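Local coordinates for cytochrome c2 (Blastochloris viridis, PDB 1CO6), which carries electrons through its covalently bound heme c, serving as electron donor to the oxidised bacteriochlorophyll in photosynthetic electron transport, at residues 16-19 against 25-28; 29-32 against 36-39; 58-63 against 96-101; 64-67 against 73-76. All coordinates share one frame; numbering follows the deposited sequence.

Interaction 1 of 4, residues 16-19 against 25-28. With HEC (heme c), chain B.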
# COMPACT_ATOMS: atom_id res chain seq x y z
N CYS A 16 1.65 -10.54 0.85
CA CYS A 16 0.54 -10.34 -0.12
C CYS A 16 0.79 -9.39 -1.23
O CYS A 16 0.03 -9.45 -2.23
CB CYS A 16 -0.74 -9.94 0.66
SG CYS A 16 -1.22 -11.02 2.06
N HIS A 17 1.80 -8.56 -1.15
CA HIS A 17 2.05 -7.54 -2.18
C HIS A 17 3.48 -7.58 -2.70
O HIS A 17 4.43 -7.92 -1.96
CB HIS A 17 1.83 -6.14 -1.51
CG HIS A 17 0.46 -5.75 -1.12
ND1 HIS A 17 -0.44 -5.29 -2.01
CD2 HIS A 17 -0.09 -5.60 0.11
CE1 HIS A 17 -1.55 -4.99 -1.34
NE2 HIS A 17 -1.40 -5.13 0.01
N SER A 18 3.60 -7.24 -3.96
CA SER A 18 4.88 -7.09 -4.64
C SER A 18 5.15 -5.58 -4.86
O SER A 18 4.24 -4.74 -4.97
CB SER A 18 4.90 -7.80 -6.01
OG SER A 18 4.89 -9.18 -5.68
N ILE A 19 6.42 -5.27 -4.97
CA ILE A 19 6.99 -3.93 -5.22
C ILE A 19 8.34 -4.11 -5.93
O ILE A 19 9.05 -5.15 -5.75
CB ILE A 19 7.08 -3.17 -3.84
CG1 ILE A 19 7.02 -1.63 -4.06
CG2 ILE A 19 8.34 -3.63 -3.03
CD1 ILE A 19 6.99 -0.77 -2.74
N ASN A 25 0.74 -8.96 -9.57
CA ASN A 25 -0.35 -9.02 -8.59
C ASN A 25 -0.32 -10.36 -7.85
O ASN A 25 -0.05 -11.37 -8.54
CB ASN A 25 -1.68 -8.85 -9.32
CG ASN A 25 -1.88 -7.43 -9.81
OD1 ASN A 25 -1.56 -6.49 -9.06
ND2 ASN A 25 -2.41 -7.25 -11.01
N LYS A 26 -0.58 -10.36 -6.56
CA LYS A 26 -0.62 -11.61 -5.74
C LYS A 26 -1.96 -11.63 -5.00
O LYS A 26 -2.99 -11.44 -5.67
CB LYS A 26 0.55 -11.76 -4.81
CG LYS A 26 1.86 -11.82 -5.60
CD LYS A 26 3.03 -12.08 -4.68
CE LYS A 26 3.21 -11.00 -3.63
NZ LYS A 26 4.29 -11.37 -2.67
N VAL A 27 -1.96 -11.92 -3.70
CA VAL A 27 -3.23 -11.86 -2.96
C VAL A 27 -3.66 -10.36 -3.01
O VAL A 27 -4.85 -10.10 -3.12
CB VAL A 27 -3.19 -12.42 -1.53
CG1 VAL A 27 -4.40 -12.01 -0.66
CG2 VAL A 27 -3.18 -13.97 -1.57
N GLY A 28 -2.66 -9.47 -2.98
CA GLY A 28 -2.98 -8.02 -3.03
C GLY A 28 -2.32 -7.47 -4.29
O GLY A 28 -1.46 -8.11 -4.91
FE HEC B . -2.63 -4.64 1.48
CHA HEC B . -4.90 -3.57 -0.73
CHB HEC B . -1.08 -1.58 1.43
CHC HEC B . -0.44 -5.69 3.96
CHD HEC B . -3.86 -7.86 1.22
NA HEC B . -2.92 -2.89 0.50
C1A HEC B . -4.02 -2.58 -0.28
C2A HEC B . -4.00 -1.17 -0.58
C3A HEC B . -2.94 -0.64 0.04
C4A HEC B . -2.25 -1.69 0.74
CMA HEC B . -2.48 0.84 0.06
CAA HEC B . -5.00 -0.45 -1.54
CBA HEC B . -4.48 -0.67 -2.99
CGA HEC B . -5.23 -0.00 -4.12
O1A HEC B . -6.18 0.70 -3.82
O2A HEC B . -4.77 -0.26 -5.26
NB HEC B . -1.09 -3.83 2.46
C1B HEC B . -0.57 -2.55 2.24
C2B HEC B . 0.57 -2.37 3.11
C3B HEC B . 0.72 -3.48 3.84
C4B HEC B . -0.28 -4.42 3.43
CMB HEC B . 1.38 -1.06 3.13
CAB HEC B . 1.85 -3.73 4.89
CBB HEC B . 1.70 -3.00 6.09
NC HEC B . -2.24 -6.41 2.40
C1C HEC B . -1.32 -6.62 3.40
C2C HEC B . -1.37 -8.02 3.78
C3C HEC B . -2.34 -8.61 3.06
C4C HEC B . -2.87 -7.63 2.16
CMC HEC B . -0.49 -8.64 4.88
CAC HEC B . -2.71 -10.15 3.08
CBC HEC B . -3.09 -10.77 4.28
ND HEC B . -4.07 -5.54 0.40
C1D HEC B . -4.47 -6.87 0.49
C2D HEC B . -5.67 -7.04 -0.35
C3D HEC B . -5.94 -5.86 -0.90
C4D HEC B . -4.98 -4.91 -0.43
CMD HEC B . -6.41 -8.39 -0.50
CAD HEC B . -7.15 -5.48 -1.80
CBD HEC B . -8.29 -4.85 -0.93
CGD HEC B . -9.66 -4.91 -1.59
O1D HEC B . -10.56 -4.67 -0.73
O2D HEC B . -9.80 -5.15 -2.81
O HOH W 1 1.22 -7.66 -5.53

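Interaction 2 of 4, residues 29-32 against 36-39. With HEC (heme c), chain B.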
# COMPACT_ATOMS: atom_id res chain seq x y z
N PRO A 29 -2.69 -6.25 -4.65
CA PRO A 29 -2.19 -5.63 -5.88
C PRO A 29 -0.79 -5.04 -5.75
O PRO A 29 -0.34 -4.72 -4.62
CB PRO A 29 -3.20 -4.51 -6.18
CG PRO A 29 -3.77 -4.11 -4.83
CD PRO A 29 -3.74 -5.42 -3.99
N VAL A 30 -0.17 -4.88 -6.91
CA VAL A 30 1.22 -4.28 -6.91
C VAL A 30 1.20 -2.89 -6.23
O VAL A 30 0.27 -2.07 -6.41
CB VAL A 30 1.75 -4.15 -8.35
CG1 VAL A 30 2.98 -3.29 -8.44
CG2 VAL A 30 2.00 -5.55 -8.91
N LEU A 31 2.25 -2.58 -5.47
CA LEU A 31 2.35 -1.29 -4.77
C LEU A 31 3.33 -0.33 -5.40
O LEU A 31 3.65 0.66 -4.71
CB LEU A 31 2.54 -1.48 -3.25
CG LEU A 31 1.46 -2.16 -2.46
CD1 LEU A 31 1.85 -2.27 -0.99
CD2 LEU A 31 0.07 -1.51 -2.59
N ASN A 32 3.76 -0.57 -6.59
CA ASN A 32 4.64 0.37 -7.35
C ASN A 32 3.73 1.56 -7.70
O ASN A 32 2.55 1.35 -8.05
CB ASN A 32 5.11 -0.27 -8.66
CG ASN A 32 6.22 -1.27 -8.40
OD1 ASN A 32 7.03 -1.05 -7.49
ND2 ASN A 32 6.21 -2.32 -9.22
N GLY A 36 -0.61 8.96 -4.96
CA GLY A 36 -1.22 9.78 -6.02
C GLY A 36 -2.23 8.99 -6.80
O GLY A 36 -3.10 9.58 -7.47
N ARG A 37 -2.12 7.65 -6.71
CA ARG A 37 -3.08 6.81 -7.50
C ARG A 37 -4.44 6.70 -6.81
O ARG A 37 -4.54 6.80 -5.57
CB ARG A 37 -2.36 5.53 -7.86
CG ARG A 37 -2.61 4.24 -7.09
CD ARG A 37 -1.95 3.09 -7.89
NE ARG A 37 -2.20 1.90 -7.10
CZ ARG A 37 -1.34 0.92 -6.76
NH1 ARG A 37 -1.74 -0.12 -5.99
NH2 ARG A 37 -0.06 0.94 -7.15
N HIS A 38 -5.49 6.57 -7.62
CA HIS A 38 -6.88 6.39 -7.16
C HIS A 38 -7.04 4.93 -6.75
O HIS A 38 -6.44 4.02 -7.35
CB HIS A 38 -7.91 6.79 -8.26
CG HIS A 38 -7.97 8.29 -8.39
ND1 HIS A 38 -9.08 9.06 -8.15
CD2 HIS A 38 -6.97 9.18 -8.70
CE1 HIS A 38 -8.76 10.34 -8.32
NE2 HIS A 38 -7.49 10.45 -8.64
N SER A 39 -7.78 4.69 -5.71
CA SER A 39 -7.94 3.27 -5.25
C SER A 39 -8.65 2.45 -6.31
O SER A 39 -9.47 2.97 -7.09
CB SER A 39 -8.65 3.17 -3.90
OG SER A 39 -9.95 3.70 -3.98
FE HEC B . -2.63 -4.64 1.48
CHA HEC B . -4.90 -3.57 -0.73
CHB HEC B . -1.08 -1.58 1.43
CHC HEC B . -0.44 -5.69 3.96
CHD HEC B . -3.86 -7.86 1.22
NA HEC B . -2.92 -2.89 0.50
C1A HEC B . -4.02 -2.58 -0.28
C2A HEC B . -4.00 -1.17 -0.58
C3A HEC B . -2.94 -0.64 0.04
C4A HEC B . -2.25 -1.69 0.74
CMA HEC B . -2.48 0.84 0.06
CAA HEC B . -5.00 -0.45 -1.54
CBA HEC B . -4.48 -0.67 -2.99
CGA HEC B . -5.23 -0.00 -4.12
O1A HEC B . -6.18 0.70 -3.82
O2A HEC B . -4.77 -0.26 -5.26
NB HEC B . -1.09 -3.83 2.46
C1B HEC B . -0.57 -2.55 2.24
C2B HEC B . 0.57 -2.37 3.11
C3B HEC B . 0.72 -3.48 3.84
C4B HEC B . -0.28 -4.42 3.43
CMB HEC B . 1.38 -1.06 3.13
CAB HEC B . 1.85 -3.73 4.89
CBB HEC B . 1.70 -3.00 6.09
NC HEC B . -2.24 -6.41 2.40
C1C HEC B . -1.32 -6.62 3.40
C2C HEC B . -1.37 -8.02 3.78
C3C HEC B . -2.34 -8.61 3.06
C4C HEC B . -2.87 -7.63 2.16
CMC HEC B . -0.49 -8.64 4.88
CAC HEC B . -2.71 -10.15 3.08
CBC HEC B . -3.09 -10.77 4.28
ND HEC B . -4.07 -5.54 0.40
C1D HEC B . -4.47 -6.87 0.49
C2D HEC B . -5.67 -7.04 -0.35
C3D HEC B . -5.94 -5.86 -0.90
C4D HEC B . -4.98 -4.91 -0.43
CMD HEC B . -6.41 -8.39 -0.50
CAD HEC B . -7.15 -5.48 -1.80
CBD HEC B . -8.29 -4.85 -0.93
CGD HEC B . -9.66 -4.91 -1.59
O1D HEC B . -10.56 -4.67 -0.73
O2D HEC B . -9.80 -5.15 -2.81

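Interaction 3 of 4, residues 58-63 against 96-101. With HEC (heme c), chain B.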
# COMPACT_ATOMS: atom_id res chain seq x y z
N TRP A 58 -4.82 7.92 -2.99
CA TRP A 58 -3.76 7.60 -2.01
C TRP A 58 -2.69 8.67 -1.81
O TRP A 58 -1.67 8.66 -2.49
CB TRP A 58 -3.09 6.25 -2.34
CG TRP A 58 -4.05 5.11 -2.24
CD1 TRP A 58 -4.51 4.36 -3.27
CD2 TRP A 58 -4.65 4.59 -1.05
NE1 TRP A 58 -5.35 3.38 -2.78
CE2 TRP A 58 -5.43 3.49 -1.43
CE3 TRP A 58 -4.55 4.94 0.31
CZ2 TRP A 58 -6.19 2.76 -0.51
CZ3 TRP A 58 -5.30 4.21 1.23
CH2 TRP A 58 -6.07 3.12 0.83
N THR A 59 -2.97 9.52 -0.89
CA THR A 59 -2.05 10.59 -0.48
C THR A 59 -1.39 9.96 0.75
O THR A 59 -1.91 8.94 1.26
CB THR A 59 -2.85 11.90 -0.08
OG1 THR A 59 -3.67 11.57 1.08
CG2 THR A 59 -3.71 12.50 -1.20
N GLU A 60 -0.32 10.59 1.21
CA GLU A 60 0.39 10.14 2.42
C GLU A 60 -0.48 10.16 3.65
O GLU A 60 -0.44 9.17 4.41
CB GLU A 60 1.64 10.94 2.73
CG GLU A 60 2.86 10.68 1.85
CD GLU A 60 4.13 11.26 2.41
OE1 GLU A 60 4.34 11.46 3.61
OE2 GLU A 60 4.93 11.52 1.49
N GLU A 61 -1.25 11.23 3.83
CA GLU A 61 -2.13 11.37 5.03
C GLU A 61 -3.20 10.28 5.06
O GLU A 61 -3.44 9.64 6.11
CB GLU A 61 -2.68 12.77 5.00
CG GLU A 61 -3.78 13.39 5.81
CD GLU A 61 -4.49 14.59 5.22
OE1 GLU A 61 -4.79 15.65 5.77
OE2 GLU A 61 -4.78 14.38 4.00
N VAL A 62 -3.83 10.07 3.90
CA VAL A 62 -4.86 9.01 3.77
C VAL A 62 -4.19 7.62 3.95
O VAL A 62 -4.82 6.77 4.66
CB VAL A 62 -5.64 9.11 2.45
CG1 VAL A 62 -6.54 7.87 2.27
CG2 VAL A 62 -6.42 10.42 2.33
N PHE A 63 -3.00 7.42 3.42
CA PHE A 63 -2.33 6.10 3.62
C PHE A 63 -2.10 5.85 5.12
O PHE A 63 -2.28 4.78 5.68
CB PHE A 63 -1.03 6.00 2.83
CG PHE A 63 -0.17 4.79 3.09
CD1 PHE A 63 -0.47 3.61 2.37
CD2 PHE A 63 0.87 4.79 3.99
CE1 PHE A 63 0.31 2.45 2.55
CE2 PHE A 63 1.63 3.63 4.24
CZ PHE A 63 1.35 2.47 3.49
N TYR A 96 10.00 3.99 2.24
CA TYR A 96 10.35 2.85 1.39
C TYR A 96 9.51 2.76 0.10
O TYR A 96 10.00 2.59 -1.01
CB TYR A 96 10.22 1.54 2.22
CG TYR A 96 10.55 0.35 1.34
CD1 TYR A 96 11.85 0.07 0.88
CD2 TYR A 96 9.52 -0.54 0.99
CE1 TYR A 96 12.14 -1.06 0.08
CE2 TYR A 96 9.77 -1.67 0.19
CZ TYR A 96 11.09 -1.90 -0.25
OH TYR A 96 11.25 -2.97 -1.06
N ILE A 97 8.18 2.84 0.30
CA ILE A 97 7.27 2.72 -0.84
C ILE A 97 7.48 3.86 -1.83
O ILE A 97 7.35 3.61 -3.04
CB ILE A 97 5.78 2.58 -0.36
CG1 ILE A 97 5.58 1.27 0.45
CG2 ILE A 97 4.78 2.64 -1.56
CD1 ILE A 97 4.14 1.21 1.07
N LYS A 98 7.70 5.08 -1.33
CA LYS A 98 7.87 6.28 -2.15
C LYS A 98 9.04 6.17 -3.11
O LYS A 98 9.02 6.91 -4.09
CB LYS A 98 8.00 7.62 -1.38
CG LYS A 98 6.64 8.37 -1.42
CD LYS A 98 6.76 9.87 -1.20
CE LYS A 98 5.95 10.72 -2.17
NZ LYS A 98 4.55 10.96 -1.72
N GLN A 99 10.02 5.34 -2.87
CA GLN A 99 11.16 5.15 -3.74
C GLN A 99 10.79 4.63 -5.13
O GLN A 99 11.54 4.91 -6.08
CB GLN A 99 12.22 4.13 -3.25
CG GLN A 99 12.83 4.54 -1.93
CD GLN A 99 13.82 3.49 -1.48
OE1 GLN A 99 15.00 3.80 -1.42
NE2 GLN A 99 13.34 2.28 -1.18
N PHE A 100 9.68 3.93 -5.24
CA PHE A 100 9.32 3.31 -6.53
C PHE A 100 8.39 4.02 -7.48
O PHE A 100 7.38 4.60 -7.10
CB PHE A 100 8.76 1.88 -6.22
CG PHE A 100 9.71 1.04 -5.41
CD1 PHE A 100 9.69 1.12 -4.03
CD2 PHE A 100 10.60 0.17 -6.01
CE1 PHE A 100 10.56 0.36 -3.24
CE2 PHE A 100 11.48 -0.58 -5.22
CZ PHE A 100 11.46 -0.51 -3.82
N ASN A 101 8.76 3.92 -8.76
CA ASN A 101 7.97 4.43 -9.90
C ASN A 101 6.92 3.33 -10.18
O ASN A 101 7.11 2.18 -9.72
CB ASN A 101 8.88 4.73 -11.10
CG ASN A 101 9.72 5.98 -10.86
OD1 ASN A 101 9.15 6.99 -10.38
ND2 ASN A 101 11.01 5.92 -11.09
FE HEC B . -2.63 -4.64 1.48
CHA HEC B . -4.90 -3.57 -0.73
CHB HEC B . -1.08 -1.58 1.43
CHC HEC B . -0.44 -5.69 3.96
CHD HEC B . -3.86 -7.86 1.22
NA HEC B . -2.92 -2.89 0.50
C1A HEC B . -4.02 -2.58 -0.28
C2A HEC B . -4.00 -1.17 -0.58
C3A HEC B . -2.94 -0.64 0.04
C4A HEC B . -2.25 -1.69 0.74
CMA HEC B . -2.48 0.84 0.06
CAA HEC B . -5.00 -0.45 -1.54
CBA HEC B . -4.48 -0.67 -2.99
CGA HEC B . -5.23 -0.00 -4.12
O1A HEC B . -6.18 0.70 -3.82
O2A HEC B . -4.77 -0.26 -5.26
NB HEC B . -1.09 -3.83 2.46
C1B HEC B . -0.57 -2.55 2.24
C2B HEC B . 0.57 -2.37 3.11
C3B HEC B . 0.72 -3.48 3.84
C4B HEC B . -0.28 -4.42 3.43
CMB HEC B . 1.38 -1.06 3.13
CAB HEC B . 1.85 -3.73 4.89
CBB HEC B . 1.70 -3.00 6.09
NC HEC B . -2.24 -6.41 2.40
C1C HEC B . -1.32 -6.62 3.40
C2C HEC B . -1.37 -8.02 3.78
C3C HEC B . -2.34 -8.61 3.06
C4C HEC B . -2.87 -7.63 2.16
CMC HEC B . -0.49 -8.64 4.88
CAC HEC B . -2.71 -10.15 3.08
CBC HEC B . -3.09 -10.77 4.28
ND HEC B . -4.07 -5.54 0.40
C1D HEC B . -4.47 -6.87 0.49
C2D HEC B . -5.67 -7.04 -0.35
C3D HEC B . -5.94 -5.86 -0.90
C4D HEC B . -4.98 -4.91 -0.43
CMD HEC B . -6.41 -8.39 -0.50
CAD HEC B . -7.15 -5.48 -1.80
CBD HEC B . -8.29 -4.85 -0.93
CGD HEC B . -9.66 -4.91 -1.59
O1D HEC B . -10.56 -4.67 -0.73
O2D HEC B . -9.80 -5.15 -2.81

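Interaction 4 of 4, residues 64-67 against 73-76. With HEC (heme c), chain B.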
# COMPACT_ATOMS: atom_id res chain seq x y z
N ARG A 64 -1.67 6.91 5.76
CA ARG A 64 -1.36 6.92 7.20
C ARG A 64 -2.57 6.48 8.00
O ARG A 64 -2.45 5.63 8.92
CB ARG A 64 -0.86 8.31 7.60
CG ARG A 64 -0.25 8.41 8.98
CD ARG A 64 0.52 9.65 9.21
NE ARG A 64 1.85 9.74 8.66
CZ ARG A 64 2.93 9.14 9.20
NH1 ARG A 64 2.96 8.35 10.28
NH2 ARG A 64 4.09 9.46 8.63
N GLU A 65 -3.72 7.10 7.72
CA GLU A 65 -4.94 6.73 8.46
C GLU A 65 -5.40 5.31 8.13
O GLU A 65 -5.87 4.53 9.00
CB GLU A 65 -6.13 7.67 8.28
CG GLU A 65 -6.29 8.45 7.02
CD GLU A 65 -7.05 9.74 7.09
OE1 GLU A 65 -7.49 10.38 6.15
OE2 GLU A 65 -7.19 10.15 8.27
N TYR A 66 -5.32 4.92 6.87
CA TYR A 66 -5.73 3.59 6.43
C TYR A 66 -4.90 2.51 7.06
O TYR A 66 -5.40 1.53 7.60
CB TYR A 66 -5.62 3.47 4.90
CG TYR A 66 -5.78 2.11 4.30
CD1 TYR A 66 -4.67 1.37 3.87
CD2 TYR A 66 -7.07 1.54 4.17
CE1 TYR A 66 -4.81 0.11 3.28
CE2 TYR A 66 -7.23 0.27 3.56
CZ TYR A 66 -6.10 -0.43 3.16
OH TYR A 66 -6.27 -1.63 2.57
N ILE A 67 -3.59 2.65 6.96
CA ILE A 67 -2.69 1.61 7.48
C ILE A 67 -2.78 1.37 8.98
O ILE A 67 -2.52 0.19 9.38
CB ILE A 67 -1.28 1.81 6.86
CG1 ILE A 67 -0.56 0.50 6.51
CG2 ILE A 67 -0.45 2.72 7.83
CD1 ILE A 67 -1.27 -0.49 5.54
N LYS A 73 -11.27 2.37 7.76
CA LYS A 73 -11.25 3.26 6.62
C LYS A 73 -12.02 2.79 5.38
O LYS A 73 -12.56 3.54 4.56
CB LYS A 73 -9.78 3.44 6.19
CG LYS A 73 -9.25 4.85 6.30
CD LYS A 73 -9.81 5.76 5.20
CE LYS A 73 -9.56 7.20 5.62
NZ LYS A 73 -10.13 8.14 4.61
N ILE A 74 -11.97 1.48 5.20
CA ILE A 74 -12.61 0.83 4.06
C ILE A 74 -13.31 -0.42 4.59
O ILE A 74 -12.82 -1.54 4.46
CB ILE A 74 -11.61 0.52 2.90
CG1 ILE A 74 -10.86 1.77 2.44
CG2 ILE A 74 -12.33 -0.17 1.70
CD1 ILE A 74 -9.92 1.60 1.23
N PRO A 75 -14.43 -0.18 5.22
CA PRO A 75 -15.24 -1.28 5.78
C PRO A 75 -15.49 -2.36 4.74
O PRO A 75 -15.88 -2.08 3.59
CB PRO A 75 -16.50 -0.61 6.31
CG PRO A 75 -16.25 0.85 6.30
CD PRO A 75 -15.03 1.15 5.48
N GLY A 76 -15.32 -3.62 5.03
CA GLY A 76 -15.59 -4.65 3.99
C GLY A 76 -14.44 -4.93 3.08
O GLY A 76 -14.56 -5.74 2.14
FE HEC B . -2.63 -4.64 1.48
CHA HEC B . -4.90 -3.57 -0.73
CHB HEC B . -1.08 -1.58 1.43
CHC HEC B . -0.44 -5.69 3.96
CHD HEC B . -3.86 -7.86 1.22
NA HEC B . -2.92 -2.89 0.50
C1A HEC B . -4.02 -2.58 -0.28
C2A HEC B . -4.00 -1.17 -0.58
C3A HEC B . -2.94 -0.64 0.04
C4A HEC B . -2.25 -1.69 0.74
CMA HEC B . -2.48 0.84 0.06
CAA HEC B . -5.00 -0.45 -1.54
CBA HEC B . -4.48 -0.67 -2.99
CGA HEC B . -5.23 -0.00 -4.12
O1A HEC B . -6.18 0.70 -3.82
O2A HEC B . -4.77 -0.26 -5.26
NB HEC B . -1.09 -3.83 2.46
C1B HEC B . -0.57 -2.55 2.24
C2B HEC B . 0.57 -2.37 3.11
C3B HEC B . 0.72 -3.48 3.84
C4B HEC B . -0.28 -4.42 3.43
CMB HEC B . 1.38 -1.06 3.13
CAB HEC B . 1.85 -3.73 4.89
CBB HEC B . 1.70 -3.00 6.09
NC HEC B . -2.24 -6.41 2.40
C1C HEC B . -1.32 -6.62 3.40
C2C HEC B . -1.37 -8.02 3.78
C3C HEC B . -2.34 -8.61 3.06
C4C HEC B . -2.87 -7.63 2.16
CMC HEC B . -0.49 -8.64 4.88
CAC HEC B . -2.71 -10.15 3.08
CBC HEC B . -3.09 -10.77 4.28
ND HEC B . -4.07 -5.54 0.40
C1D HEC B . -4.47 -6.87 0.49
C2D HEC B . -5.67 -7.04 -0.35
C3D HEC B . -5.94 -5.86 -0.90
C4D HEC B . -4.98 -4.91 -0.43
CMD HEC B . -6.41 -8.39 -0.50
CAD HEC B . -7.15 -5.48 -1.80
CBD HEC B . -8.29 -4.85 -0.93
CGD HEC B . -9.66 -4.91 -1.59
O1D HEC B . -10.56 -4.67 -0.73
O2D HEC B . -9.80 -5.15 -2.81

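Interaction 1 of 4, residues 16-19 against 25-28
The CXXCH heme-attachment motif closes with Cys16 and His17, and the loop 25-28 folds back against this end of it: Gly28 N donates to Cys16 O over 2.8 Å. Both residues are committed to the cofactor, to which Cys13 at the start of the motif is also covalently joined. Cys16 SG, turned beside its own backbone N (chi1 -52°), forms the thioether to CAC of the heme. His17 NE2 binds the heme iron FE at 2.0 Å, with Met79 as the other axial ligand. On the side of the imidazole away from the iron, His17 ND1 lies 3.7 Å from Gly28 C and is hydrogen-bonded to the carbonyl oxygen of Pro29, the residue following this loop. That bond fixes the rotation of the ring and would probably increase the donor strength of NE2 toward iron. A water links the two segments further out, donating to Gly28 O and accepting from Ser18 N at 2.9 Å. Lys26 bends at chi3 (-61°), laying CE 3.2 Å from Ser18 OG; its NZ is bonded to Leu14 O, and the serine hydroxyl to Lys24. Val27 CB packs on Cys16 CB at 4.1 Å.

Interaction 2 of 4, residues 29-32 against 36-39
Arg37 NH1 donates to Val30 O at 2.8 Å, approaching nearly in line with the carbonyl bond, while NH2 of the same guanidinium adds a weak second bond to that oxygen at 3.1 Å. The Val30 carbonyl is thus held in the fork between the two terminal nitrogens, 17° out of the guanidinium plane as seen from NH1. With its other hydrogen NH1 bonds almost straight (172°) to the heme propionate oxygen O2A, which lies in plane at the guanidinium edge. Asn32 O is also in plane, 2.8 Å from NH2. The chain of Arg37 runs extended from CG to NE, which carries the charged group across from the second segment to the backbone of the first. Both segments belong to the long loop between helices 3-14 and 49-52 of the cytochrome c fold; residues 29-32 pass along the histidine side of the heme, while 36-39 run by its propionate. Here the arginine ties a propionate to the protein backbone, and its positive charge probably offsets that of the carboxylate. Leu31 turns CD2 to within 4.1 Å of Arg37 NH1 and rests CD1 on the porphyrin, 3.9 Å from CHB. Pro29 CD packs over pyrrole D, 3.8 Å from C4D.

Interaction 3 of 4, residues 58-63 against 96-101
Glu60, Lys98 and Ile97 account for most of the surface buried here, with Phe63 supplying the partner for the isoleucine. Glu60 and Lys98 meet at the partly exposed side of the contact. Their side chains cross at about a right angle, and Lys98 NZ donates to Glu60 OE2 at 3.3 Å, a salt bridge that uses the anti lone pair of the carboxylate oxygen, the one facing away from OE1. The lysine reaches it through bends at chi3 and chi4, and its CD also lies 3.6 Å from OE2. Deeper in, Ile97 and Phe63 approach from opposite directions, and CD1 of the isoleucine ends 3.9 Å from Phe63 CZ. Phe63 holds CG anti to the backbone N (chi1 172°), which directs its ring to the heme; CZ is 3.5 Å from the methyl CMB, near the ring plane. The same methyl is 4.1 Å from Ile97 CD1, so heme, phenylalanine and isoleucine share one apolar patch. Helix 60-68 starts at this point: Thr59 is its N-cap, its OG1 accepting from Val62 N at 3.2 Å. Trp58, just before, donates from NE1 to propionate oxygen O1A at 3.0 Å. Phe63 packs edge-to-face with Phe35 and also touches Leu93 and Ile94, while Ile97 leans on Phe10; helix 87-98 thus also packs on the N-terminal helix 3-14, the pairing of terminal helices characteristic of the cytochrome c fold.

Interaction 4 of 4, residues 64-67 against 73-76
Lys73 lies along the outside of helix 60-68 with its aliphatic chain doing most of the touching, while the charge pairing across the contact is loose: NZ stands 3.8 Å from Glu65 OE1, a long salt bridge. The methylenes pack on the helix backbone, with Lys73 CG 3.7 Å from Tyr66 CA. A bend at chi2 (-73°) turns the outer part of the lysine along the helix toward Glu65, so that CE passes 3.8 Å from Glu65 CG. The two side chains are thus in contact through carbon as well as through charge.

Tyr66 is wedged between this chain turn and the heme. Its CG is anti to the backbone N (chi1 170°), which sends the ring inward past Lys73 and Ile74. Lys73 CB sits at the ring edge, near its plane, 3.9 Å from CD2. Ile74 CD1 approaches the ring obliquely, 3.8 Å from CE2. The far side of the ring reaches the porphyrin: CE1 is 3.8 Å from C3A, and OH is 3.8 Å from C1A. Ile67, one residue on, places CD1 3.6 Å from C2B of the next pyrrole.

Both Tyr66 and Ile67 also touch Met79, so this part of the helix lines the methionine side of the heme. Trp58 packs edge-to-face with Tyr66, and Ile74 leans on Ile56. Helix 60-68 and the short helix 70-73 follow each other closely, and residues 73-76 lead away from the latter; behind, Arg64 and Ile67 pack on helix 87-98.

Interactions 1 and 2 follow directly along the loop between helices 3-14 and 49-52, their centres 11 Å apart, and are joined where His17 bonds to Pro29 O and Ser18 O to Leu31 N. Interaction 3 touches interaction 2, centres 9 Å apart, through backbone bonds of Trp58 with Gly36 and Arg37. Interaction 4 is nested within the chain loop that interaction 3 closes; the two share helix 60-68, and Trp58 packs on Tyr66 between them. Interactions 1 and 4, centres 18 Å apart, do not touch each other but both reach the heme. Together the four supply parts of the heme pocket on both the histidine and the methionine side.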